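Side-chain contacts in Alr1585 protein (Nostoc sp., PDB 5C2I), which probably acts as a DyP-type peroxidase, oxidising dyes and related substrates with hydrogen peroxide at a haem iron: residues M121-E126 and A138-G143; H149-I154 and E454-P459; H181-F186 and G383-C388. The protein carries 1 engineered substitution. All blocks are in the same frame, centred on the assembly; numbering follows the deposited sequence.

Contact 1: M121-E126 and A138-G143; sequences MGMKNE and ATWELG
Lys124 and Trp140 each set CG beside their own backbone N and anti to the carbonyl carbon, with chi1 at -68° and -72°, and from there the two side chains meet at a slant. The lysine runs straight as far as CE, which carries CG and CE past the six-membered end of the indole, and the bend at chi4 (78°) then turns NZ toward its carbonyl partners. Lys124 CG lies 3.7 Å from both Trp140 CZ3 and Trp140 CH2, and Lys124 CE is 4.0 Å from Trp140 CZ3. Met123 adds its O and CB: Met123 O stands 4.0 Å from Trp140 CH2, with Met123 CB 4.3 Å from that same carbon. The rest of the methionine leads off to Met450 and Tyr455 of strand 448-458.

The loop carrying these groups is a type I turn closed by Asn125 N to Gly122 O at 3.1 Å. It starts at Gly122, whose positive phi ends helix 117-121 and calls for glycine. It finishes at Asn125, the N-cap of helix 126-132, where OD1 accepts from Ile128 N.

Toward the indole the lysine offers mainly its CG and CE. Its ammonium is taken up beyond the contact by the carbonyls of Phe144 and Ser146. That pins the end of the chain, while the indole meets only undirected packing from this turn.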
loop_
_atom_site.group_PDB
_atom_site.type_symbol
_atom_site.label_atom_id
_atom_site.label_comp_id
_atom_site.label_asym_id
_atom_site.label_seq_id
_atom_site.Cartn_x
_atom_site.Cartn_y
_atom_site.Cartn_z
ATOM N N MET A 121 33.145 24.293 25.826
ATOM C CA MET A 121 33.052 23.551 27.069
ATOM C C MET A 121 32.720 22.073 26.816
ATOM O O MET A 121 33.190 21.205 27.530
ATOM C CB MET A 121 32.011 24.220 27.976
ATOM C CG MET A 121 32.501 25.571 28.490
ATOM S SD MET A 121 31.166 26.591 29.107
ATOM C CE MET A 121 31.075 26.013 30.834
ATOM N N GLY A 122 31.854 21.804 25.845
ATOM C CA GLY A 122 31.369 20.449 25.600
ATOM C C GLY A 122 30.137 20.128 26.449
ATOM O O GLY A 122 29.956 20.669 27.531
ATOM N N MET A 123 29.293 19.232 25.944
ATOM C CA MET A 123 28.031 18.879 26.642
ATOM C C MET A 123 28.260 18.031 27.897
ATOM O O MET A 123 27.374 17.897 28.713
ATOM C CB MET A 123 27.060 18.173 25.674
ATOM C CG MET A 123 25.607 18.208 26.136
ATOM S SD MET A 123 24.472 17.546 24.936
ATOM C CE MET A 123 24.519 18.811 23.635
ATOM N N LYS A 124 29.437 17.425 28.026
ATOM C CA LYS A 124 29.792 16.705 29.253
ATOM C C LYS A 124 30.260 17.634 30.380
ATOM O O LYS A 124 30.336 17.184 31.550
ATOM C CB LYS A 124 30.904 15.714 28.992
ATOM C CG LYS A 124 30.521 14.542 28.120
ATOM C CD LYS A 124 31.736 13.615 27.983
ATOM C CE LYS A 124 31.422 12.397 27.167
ATOM N NZ LYS A 124 31.399 12.675 25.709
ATOM N N ASN A 125 30.541 18.906 30.067
ATOM C CA ASN A 125 31.034 19.855 31.064
ATOM C C ASN A 125 30.036 19.985 32.223
ATOM O O ASN A 125 28.820 20.090 31.996
ATOM C CB ASN A 125 31.309 21.204 30.415
ATOM C CG ASN A 125 31.651 22.299 31.416
ATOM O OD1 ASN A 125 30.776 22.827 32.108
ATOM N ND2 ASN A 125 32.924 22.687 31.452
ATOM N N GLU A 126 30.544 19.960 33.463
ATOM C CA GLU A 126 29.674 19.919 34.637
ATOM C C GLU A 126 28.800 21.181 34.779
ATOM O O GLU A 126 27.635 21.089 35.172
ATOM C CB GLU A 126 30.535 19.680 35.916
ATOM C CG GLU A 126 29.794 19.741 37.239
ATOM C CD GLU A 126 28.686 18.705 37.357
ATOM O OE1 GLU A 126 28.651 17.735 36.550
ATOM O OE2 GLU A 126 27.795 18.894 38.210
ATOM N N ALA A 138 27.395 9.609 33.572
ATOM C CA ALA A 138 27.449 8.145 33.741
ATOM C C ALA A 138 26.131 7.438 33.369
ATOM O O ALA A 138 26.125 6.231 33.211
ATOM C CB ALA A 138 27.863 7.776 35.181
ATOM N N THR A 139 25.021 8.174 33.264
ATOM C CA THR A 139 23.756 7.585 32.820
ATOM C C THR A 139 23.603 7.564 31.318
ATOM O O THR A 139 22.656 6.967 30.810
ATOM C CB THR A 139 22.531 8.322 33.393
ATOM O OG1 THR A 139 22.421 9.619 32.784
ATOM C CG2 THR A 139 22.619 8.444 34.913
ATOM N N TRP A 140 24.496 8.235 30.592
ATOM C CA TRP A 140 24.411 8.280 29.150
ATOM C C TRP A 140 24.668 6.920 28.531
ATOM O O TRP A 140 25.333 6.089 29.129
ATOM C CB TRP A 140 25.443 9.231 28.575
ATOM C CG TRP A 140 25.201 10.701 28.789
ATOM C CD1 TRP A 140 24.307 11.295 29.619
ATOM C CD2 TRP A 140 25.931 11.764 28.154
ATOM N NE1 TRP A 140 24.408 12.688 29.491
ATOM C CE2 TRP A 140 25.441 12.976 28.643
ATOM C CE3 TRP A 140 26.990 11.787 27.240
ATOM C CZ2 TRP A 140 25.902 14.218 28.172
ATOM C CZ3 TRP A 140 27.465 13.040 26.789
ATOM C CH2 TRP A 140 26.915 14.218 27.264
ATOM N N GLU A 141 24.105 6.700 27.350
ATOM C CA GLU A 141 24.478 5.540 26.560
ATOM C C GLU A 141 25.986 5.533 26.317
ATOM O O GLU A 141 26.622 6.593 26.152
ATOM C CB GLU A 141 23.688 5.486 25.264
ATOM C CG GLU A 141 22.258 5.033 25.555
ATOM C CD GLU A 141 21.358 4.968 24.344
ATOM O OE1 GLU A 141 21.832 5.109 23.215
ATOM O OE2 GLU A 141 20.130 4.765 24.551
ATOM N N LEU A 142 26.564 4.323 26.360
ATOM C CA LEU A 142 28.026 4.138 26.286
ATOM C C LEU A 142 28.695 4.893 25.142
ATOM O O LEU A 142 29.710 5.541 25.349
ATOM C CB LEU A 142 28.374 2.646 26.172
ATOM C CG LEU A 142 28.136 1.790 27.418
ATOM C CD1 LEU A 142 28.200 0.307 27.057
ATOM C CD2 LEU A 142 29.171 2.123 28.499
ATOM N N GLY A 143 28.103 4.850 23.956
ATOM C CA GLY A 143 28.664 5.543 22.790
ATOM C C GLY A 143 28.968 7.031 23.047
ATOM O O GLY A 143 30.012 7.557 22.635
#

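Contact 2: H149-I154 and E454-P459; sequences HALVLI and EYFFAP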
loop_
_atom_site.group_PDB
_atom_site.type_symbol
_atom_site.label_atom_id
_atom_site.label_comp_id
_atom_site.label_asym_id
_atom_site.label_seq_id
_atom_site.Cartn_x
_atom_site.Cartn_y
_atom_site.Cartn_z
ATOM N N HIS A 149 35.024 13.365 18.599
ATOM C CA HIS A 149 35.710 14.370 17.787
ATOM C C HIS A 149 34.887 14.962 16.672
ATOM O O HIS A 149 35.075 16.114 16.270
ATOM C CB HIS A 149 37.005 13.775 17.210
ATOM C CG HIS A 149 38.043 13.446 18.246
ATOM N ND1 HIS A 149 39.058 12.552 18.029
ATOM C CD2 HIS A 149 38.216 13.893 19.515
ATOM C CE1 HIS A 149 39.814 12.459 19.105
ATOM N NE2 HIS A 149 39.325 13.267 20.020
ATOM N N ALA A 150 33.995 14.147 16.107
ATOM C CA ALA A 150 33.303 14.517 14.896
ATOM C C ALA A 150 32.055 13.706 14.688
ATOM O O ALA A 150 31.888 12.629 15.288
ATOM C CB ALA A 150 34.242 14.355 13.701
ATOM N N LEU A 151 31.175 14.230 13.844
ATOM C CA LEU A 151 29.980 13.546 13.437
ATOM C C LEU A 151 29.941 13.582 11.908
ATOM O O LEU A 151 29.973 14.669 11.300
ATOM C CB LEU A 151 28.756 14.210 14.041
ATOM C CG LEU A 151 27.347 13.779 13.536
ATOM C CD1 LEU A 151 27.031 12.298 13.696
ATOM C CD2 LEU A 151 26.264 14.622 14.208
ATOM N N VAL A 152 29.759 12.413 11.306
ATOM C CA VAL A 152 29.434 12.304 9.894
ATOM C C VAL A 152 27.925 12.031 9.765
ATOM O O VAL A 152 27.390 11.110 10.380
ATOM C CB VAL A 152 30.228 11.161 9.273
ATOM C CG1 VAL A 152 29.877 10.970 7.828
ATOM C CG2 VAL A 152 31.713 11.431 9.409
ATOM N N LEU A 153 27.252 12.790 8.907
ATOM C CA LEU A 153 25.814 12.600 8.668
ATOM C C LEU A 153 25.653 12.325 7.176
ATOM O O LEU A 153 26.070 13.127 6.347
ATOM C CB LEU A 153 25.041 13.846 9.102
ATOM C CG LEU A 153 23.503 13.855 8.940
ATOM C CD1 LEU A 153 22.917 14.921 9.877
ATOM C CD2 LEU A 153 23.068 14.121 7.503
ATOM N N ILE A 154 25.044 11.183 6.846
ATOM C CA ILE A 154 24.738 10.809 5.474
ATOM C C ILE A 154 23.265 10.461 5.349
ATOM O O ILE A 154 22.729 9.770 6.211
ATOM C CB ILE A 154 25.558 9.576 5.017
ATOM C CG1 ILE A 154 27.054 9.820 5.273
ATOM C CG2 ILE A 154 25.396 9.359 3.508
ATOM C CD1 ILE A 154 27.513 9.153 6.506
ATOM N N GLU A 454 26.348 15.991 22.077
ATOM C CA GLU A 454 27.496 16.873 22.029
ATOM C C GLU A 454 27.175 18.074 21.209
ATOM O O GLU A 454 26.216 18.074 20.402
ATOM C CB GLU A 454 28.710 16.129 21.459
ATOM C CG GLU A 454 30.042 16.848 21.475
ATOM C CD GLU A 454 30.454 17.338 22.856
ATOM O OE1 GLU A 454 29.949 18.398 23.278
ATOM O OE2 GLU A 454 31.275 16.675 23.500
ATOM N N TYR A 455 27.971 19.115 21.433
ATOM C CA TYR A 455 27.926 20.327 20.638
ATOM C C TYR A 455 28.983 20.266 19.551
ATOM O O TYR A 455 30.125 19.877 19.819
ATOM C CB TYR A 455 28.281 21.505 21.500
ATOM C CG TYR A 455 27.388 21.824 22.682
ATOM C CD1 TYR A 455 26.021 22.040 22.535
ATOM C CD2 TYR A 455 27.942 21.992 23.954
ATOM C CE1 TYR A 455 25.215 22.385 23.627
ATOM C CE2 TYR A 455 27.161 22.372 25.027
ATOM C CZ TYR A 455 25.796 22.574 24.848
ATOM O OH TYR A 455 25.036 22.975 25.940
ATOM N N PHE A 456 28.623 20.663 18.344
ATOM C CA PHE A 456 29.549 20.691 17.209
ATOM C C PHE A 456 29.489 21.993 16.446
ATOM O O PHE A 456 28.545 22.782 16.602
ATOM C CB PHE A 456 29.214 19.590 16.199
ATOM C CG PHE A 456 29.190 18.182 16.769
ATOM C CD1 PHE A 456 28.027 17.669 17.334
ATOM C CD2 PHE A 456 30.272 17.362 16.665
ATOM C CE1 PHE A 456 28.004 16.392 17.843
ATOM C CE2 PHE A 456 30.248 16.059 17.134
ATOM C CZ PHE A 456 29.113 15.581 17.764
ATOM N N PHE A 457 30.476 22.189 15.566
ATOM C CA PHE A 457 30.444 23.251 14.557
ATOM C C PHE A 457 30.453 22.571 13.197
ATOM O O PHE A 457 31.181 21.588 12.997
ATOM C CB PHE A 457 31.653 24.138 14.712
ATOM C CG PHE A 457 31.634 25.351 13.831
ATOM C CD1 PHE A 457 30.692 26.345 14.014
ATOM C CD2 PHE A 457 32.552 25.495 12.837
ATOM C CE1 PHE A 457 30.659 27.461 13.200
ATOM C CE2 PHE A 457 32.585 26.646 12.036
ATOM C CZ PHE A 457 31.597 27.614 12.194
ATOM N N ALA A 458 29.583 23.037 12.300
ATOM C CA ALA A 458 29.600 22.668 10.888
ATOM C C ALA A 458 30.537 23.631 10.178
ATOM O O ALA A 458 30.158 24.771 9.934
ATOM C CB ALA A 458 28.204 22.773 10.298
ATOM N N PRO A 459 31.778 23.202 9.848
ATOM C CA PRO A 459 32.687 24.147 9.223
ATOM C C PRO A 459 32.341 24.442 7.770
ATOM O O PRO A 459 31.573 23.716 7.158
ATOM C CB PRO A 459 34.061 23.448 9.328
ATOM C CG PRO A 459 33.861 22.302 10.249
ATOM C CD PRO A 459 32.423 21.914 10.113
#
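Leu151 and Phe456 meet where the two antiparallel sheets of the DyP fold pack on one another, the N-terminal one of the dimeric alpha+beta barrel family and the C-terminal one, in an arrangement consistent with the barrel of two ferredoxin-like halves known for these peroxidases. Strand 150-156 belongs to the first sheet and strand 448-458 to the second, and they meet by packing of the Phe456 ring on the Leu151 side chain and the adjoining backbone.

Phe456 does most of the work. Its CG sits beside the backbone N (chi1 -56°), which sends the ring out toward the opposing strand. Leu151 CB then rests over one face as a CH-pi contact, 4.2 Å from the Phe456 ring centroid and 23° off the normal, displaced toward the rim at CE2 and CZ. The closest carbon is Phe456 CE2, 3.9 Å from Leu151 CB. The same CE2 also brushes the peptide just before, 3.8 Å from Ala150 C.

The Leu151 side chain also packs on Leu254 and Tyr256 of strand 250-261, while Phe97 of strand 93-98 packs on both partners. At the start of strand 150-156, His149 and Ala150 both pair with Leu48 in a classic beta bulge.

On the other face of the ring lies Glu454 CG, 4.0 Å above the Phe456 plane, so methylenes of both strands sandwich the phenyl. The carboxylate of that glutamate folds back on its own strand: Tyr455 N donates to the anti lone pair of Glu454 OE1 at 2.8 Å.

Contact 3: H181-F186 and G383-C388; sequences HREDGF and GLLFLC. With HEM (protoporphyrin IX containing Fe), chain E.
Leu385 pushes its two methyls against Glu183 and Gly185, and these three residues make the whole contact. With CG beside the backbone N (chi1 -55°), the leucine holds its branch out toward the facing strand. Leu385 CD1 comes to 3.7 Å from Glu183 CB, while Leu385 CD2 lies 4.0 Å from Glu183 CG and as far from its CD. The CD1 methyl of Leu385 also rests on Gly185, 4.2 Å from Gly185 CA.

Glu183 bends at chi2 (-72°), carrying its carbon chain across the leucine at a slant and leaving its oxygens for polar partners. His181 NE2 donates to Glu183 OE2 at 2.6 Å, close to the imidazole plane but 35° out of the carboxylate plane, and Lys258 forms a salt bridge to the same oxygen. With an alanine here, His181 and Lys258 would probably be left without their shared acceptor, and Leu385 CD2 would lose the carbons it packs on.

Strands 177-189 and 383-390 belong to the two antiparallel sheets of the DyP-type fold, and the leucine packs between them. Its neighbours on either side along the strand face the haem instead: Phe386 CE1 lies 3.5 Å from haem C2C, and haem methyl CMC sits over a face of that ring. Leu384 CB meets vinyl carbon CBB of the haem at 3.7 Å. On strand 177-189 the alternate residues Arg182 and Asp184 form a side-on, two-nitrogen salt bridge, and Asp184 OD1 also accepts from Asn167 of the second subunit.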
loop_
_atom_site.group_PDB
_atom_site.type_symbol
_atom_site.label_atom_id
_atom_site.label_comp_id
_atom_site.label_asym_id
_atom_site.label_seq_id
_atom_site.Cartn_x
_atom_site.Cartn_y
_atom_site.Cartn_z
ATOM N N HIS A 181 29.902 5.482 17.990
ATOM C CA HIS A 181 28.457 5.388 18.073
ATOM C C HIS A 181 27.842 5.555 16.700
ATOM O O HIS A 181 28.379 6.314 15.869
ATOM C CB HIS A 181 27.913 6.439 19.037
ATOM C CG HIS A 181 26.477 6.267 19.329
ATOM N ND1 HIS A 181 25.988 5.132 19.931
ATOM C CD2 HIS A 181 25.402 7.014 18.996
ATOM C CE1 HIS A 181 24.671 5.228 20.030
ATOM N NE2 HIS A 181 24.294 6.357 19.466
ATOM N N ARG A 182 26.729 4.850 16.463
ATOM C CA ARG A 182 25.948 5.007 15.234
ATOM C C ARG A 182 24.462 5.130 15.558
ATOM O O ARG A 182 23.938 4.402 16.409
ATOM C CB ARG A 182 26.186 3.839 14.278
ATOM C CG ARG A 182 25.335 3.852 13.019
ATOM C CD ARG A 182 25.693 2.749 12.020
ATOM N NE ARG A 182 24.702 2.637 10.949
ATOM C CZ ARG A 182 24.916 2.169 9.739
ATOM N NH1 ARG A 182 26.125 1.784 9.337
ATOM N NH2 ARG A 182 23.896 2.114 8.896
ATOM N N GLU A 183 23.786 5.998 14.810
ATOM C CA GLU A 183 22.339 5.994 14.720
ATOM C C GLU A 183 21.895 5.870 13.257
ATOM O O GLU A 183 22.597 6.313 12.324
ATOM C CB GLU A 183 21.745 7.256 15.338
ATOM C CG GLU A 183 22.033 7.460 16.836
ATOM C CD GLU A 183 21.284 6.515 17.757
ATOM O OE1 GLU A 183 20.299 5.850 17.345
ATOM O OE2 GLU A 183 21.703 6.438 18.949
ATOM N N ASP A 184 20.700 5.297 13.080
ATOM C CA ASP A 184 20.020 5.239 11.801
ATOM C C ASP A 184 18.670 5.931 11.991
ATOM O O ASP A 184 17.720 5.333 12.478
ATOM C CB ASP A 184 19.817 3.789 11.365
ATOM C CG ASP A 184 21.103 3.152 10.854
ATOM O OD1 ASP A 184 21.939 2.683 11.688
ATOM O OD2 ASP A 184 21.295 3.175 9.615
ATOM N N GLY A 185 18.641 7.206 11.649
ATOM C CA GLY A 185 17.467 8.041 11.801
ATOM C C GLY A 185 16.465 7.818 10.700
ATOM O O GLY A 185 16.801 7.439 9.573
ATOM N N PHE A 186 15.202 8.027 11.042
ATOM C CA PHE A 186 14.118 7.890 10.084
ATOM C C PHE A 186 12.996 8.867 10.410
ATOM O O PHE A 186 12.962 9.461 11.498
ATOM C CB PHE A 186 13.591 6.451 10.049
ATOM C CG PHE A 186 13.028 5.975 11.352
ATOM C CD1 PHE A 186 11.679 6.164 11.649
ATOM C CD2 PHE A 186 13.825 5.370 12.269
ATOM C CE1 PHE A 186 11.163 5.721 12.863
ATOM C CE2 PHE A 186 13.312 4.919 13.486
ATOM C CZ PHE A 186 11.981 5.105 13.771
ATOM N N GLY A 383 12.912 7.166 20.533
ATOM C CA GLY A 383 12.831 8.616 20.770
ATOM C C GLY A 383 13.214 9.510 19.638
ATOM O O GLY A 383 12.972 9.194 18.460
ATOM N N LEU A 384 13.743 10.676 19.998
ATOM C CA LEU A 384 14.063 11.712 19.092
ATOM C C LEU A 384 15.550 11.949 19.085
ATOM O O LEU A 384 16.166 12.176 20.136
ATOM C CB LEU A 384 13.353 13.030 19.500
ATOM C CG LEU A 384 13.427 14.167 18.481
ATOM C CD1 LEU A 384 12.515 13.863 17.294
ATOM C CD2 LEU A 384 13.048 15.512 19.128
ATOM N N LEU A 385 16.127 11.930 17.874
ATOM C CA LEU A 385 17.489 12.441 17.692
ATOM C C LEU A 385 17.346 13.930 17.455
ATOM O O LEU A 385 16.976 14.368 16.343
ATOM C CB LEU A 385 18.214 11.742 16.549
ATOM C CG LEU A 385 18.255 10.213 16.687
ATOM C CD1 LEU A 385 18.864 9.592 15.434
ATOM C CD2 LEU A 385 19.010 9.794 17.939
ATOM N N PHE A 386 17.508 14.693 18.525
ATOM C CA PHE A 386 17.296 16.141 18.506
ATOM C C PHE A 386 18.524 16.828 17.953
ATOM O O PHE A 386 19.610 16.728 18.539
ATOM C CB PHE A 386 16.996 16.649 19.928
ATOM C CG PHE A 386 16.787 18.126 20.021
ATOM C CD1 PHE A 386 15.523 18.677 19.790
ATOM C CD2 PHE A 386 17.877 18.986 20.273
ATOM C CE1 PHE A 386 15.320 20.051 19.895
ATOM C CE2 PHE A 386 17.676 20.367 20.372
ATOM C CZ PHE A 386 16.398 20.903 20.159
ATOM N N LEU A 387 18.374 17.479 16.808
ATOM C CA LEU A 387 19.449 18.310 16.238
ATOM C C LEU A 387 18.903 19.705 16.039
ATOM O O LEU A 387 17.800 19.843 15.521
ATOM C CB LEU A 387 19.895 17.790 14.874
ATOM C CG LEU A 387 20.775 16.524 14.829
ATOM C CD1 LEU A 387 19.943 15.273 15.088
ATOM C CD2 LEU A 387 21.417 16.416 13.457
ATOM N N CYS A 388 19.659 20.726 16.432
ATOM C CA CYS A 388 19.294 22.074 16.057
ATOM C C CYS A 388 20.527 22.921 15.779
ATOM O O CYS A 388 21.609 22.648 16.321
ATOM C CB CYS A 388 18.385 22.720 17.100
ATOM S SG CYS A 388 19.179 23.263 18.630
HETATM C CHA HEM E . 7.811 22.506 18.875
HETATM C CHB HEM E . 7.799 17.936 20.414
HETATM C CHC HEM E . 12.157 18.618 22.407
HETATM C CHD HEM E . 12.010 23.240 21.068
HETATM C C1A HEM E . 7.416 21.205 19.138
HETATM C C2A HEM E . 6.166 20.634 18.757
HETATM C C3A HEM E . 6.168 19.355 19.190
HETATM C C4A HEM E . 7.417 19.130 19.810
HETATM C CMA HEM E . 5.093 18.317 19.011
HETATM C CAA HEM E . 5.019 21.315 17.997
HETATM C CBA HEM E . 5.055 21.276 16.467
HETATM C CGA HEM E . 6.298 21.976 15.991
HETATM O O1A HEM E . 6.349 23.233 15.854
HETATM O O2A HEM E . 7.290 21.290 15.736
HETATM C C1B HEM E . 9.023 17.735 21.052
HETATM C C2B HEM E . 9.444 16.477 21.606
HETATM C C3B HEM E . 10.655 16.646 22.117
HETATM C C4B HEM E . 10.963 18.066 21.929
HETATM C CMB HEM E . 8.652 15.218 21.559
HETATM C CAB HEM E . 11.601 15.693 22.749
HETATM C CBB HEM E . 11.591 14.367 22.526
HETATM C C1C HEM E . 12.493 19.975 22.265
HETATM C C2C HEM E . 13.575 20.608 22.841
HETATM C C3C HEM E . 13.513 21.928 22.477
HETATM C C4C HEM E . 12.392 22.072 21.651
HETATM C CMC HEM E . 14.671 19.995 23.664
HETATM C CAC HEM E . 14.382 23.043 22.852
HETATM C CBC HEM E . 15.071 23.205 23.955
HETATM C C1D HEM E . 10.881 23.334 20.257
HETATM C C2D HEM E . 10.546 24.581 19.578
HETATM C C3D HEM E . 9.362 24.402 19.008
HETATM C C4D HEM E . 9.011 22.997 19.312
HETATM C CMD HEM E . 11.352 25.869 19.533
HETATM C CAD HEM E . 8.626 25.399 18.159
HETATM C CBD HEM E . 7.753 26.363 18.971
HETATM C CGD HEM E . 7.098 27.339 18.049
HETATM O O1D HEM E . 5.874 27.413 18.112
HETATM O O2D HEM E . 7.757 28.074 17.236
HETATM N NA HEM E . 8.143 20.297 19.849
HETATM N NB HEM E . 9.912 18.633 21.337
HETATM N NC HEM E . 11.713 20.886 21.617
HETATM N ND HEM E . 9.904 22.432 20.141
HETATM FE FE HEM E . 9.896 20.602 20.749
HETATM O O HOH W 1 11.157 19.869 18.922
#

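In the fold
Contacts 2 and 3, with centres 13 Å apart, both join the N-terminal sheet to the C-terminal one, and they touch where Leu153 CD1 lies 4.2 Å from Leu387 CD2. Contact 1 sits 16 Å from each, centre to centre. It meets contact 2 through a probable hydrogen bond from Met123 N to Glu454 OE1 (2.9 Å), and contact 3 where Gly143 CA packs 3.9 Å from His181 CB. Lys258 bridges contacts 1 and 3 by pairing with both Glu141 and Glu183, and Gln171 of the second subunit reaches both as well. The 383-388 strand of contact 3 touches the haem directly, whereas the side chain of Met123 remains about 10 Å from it.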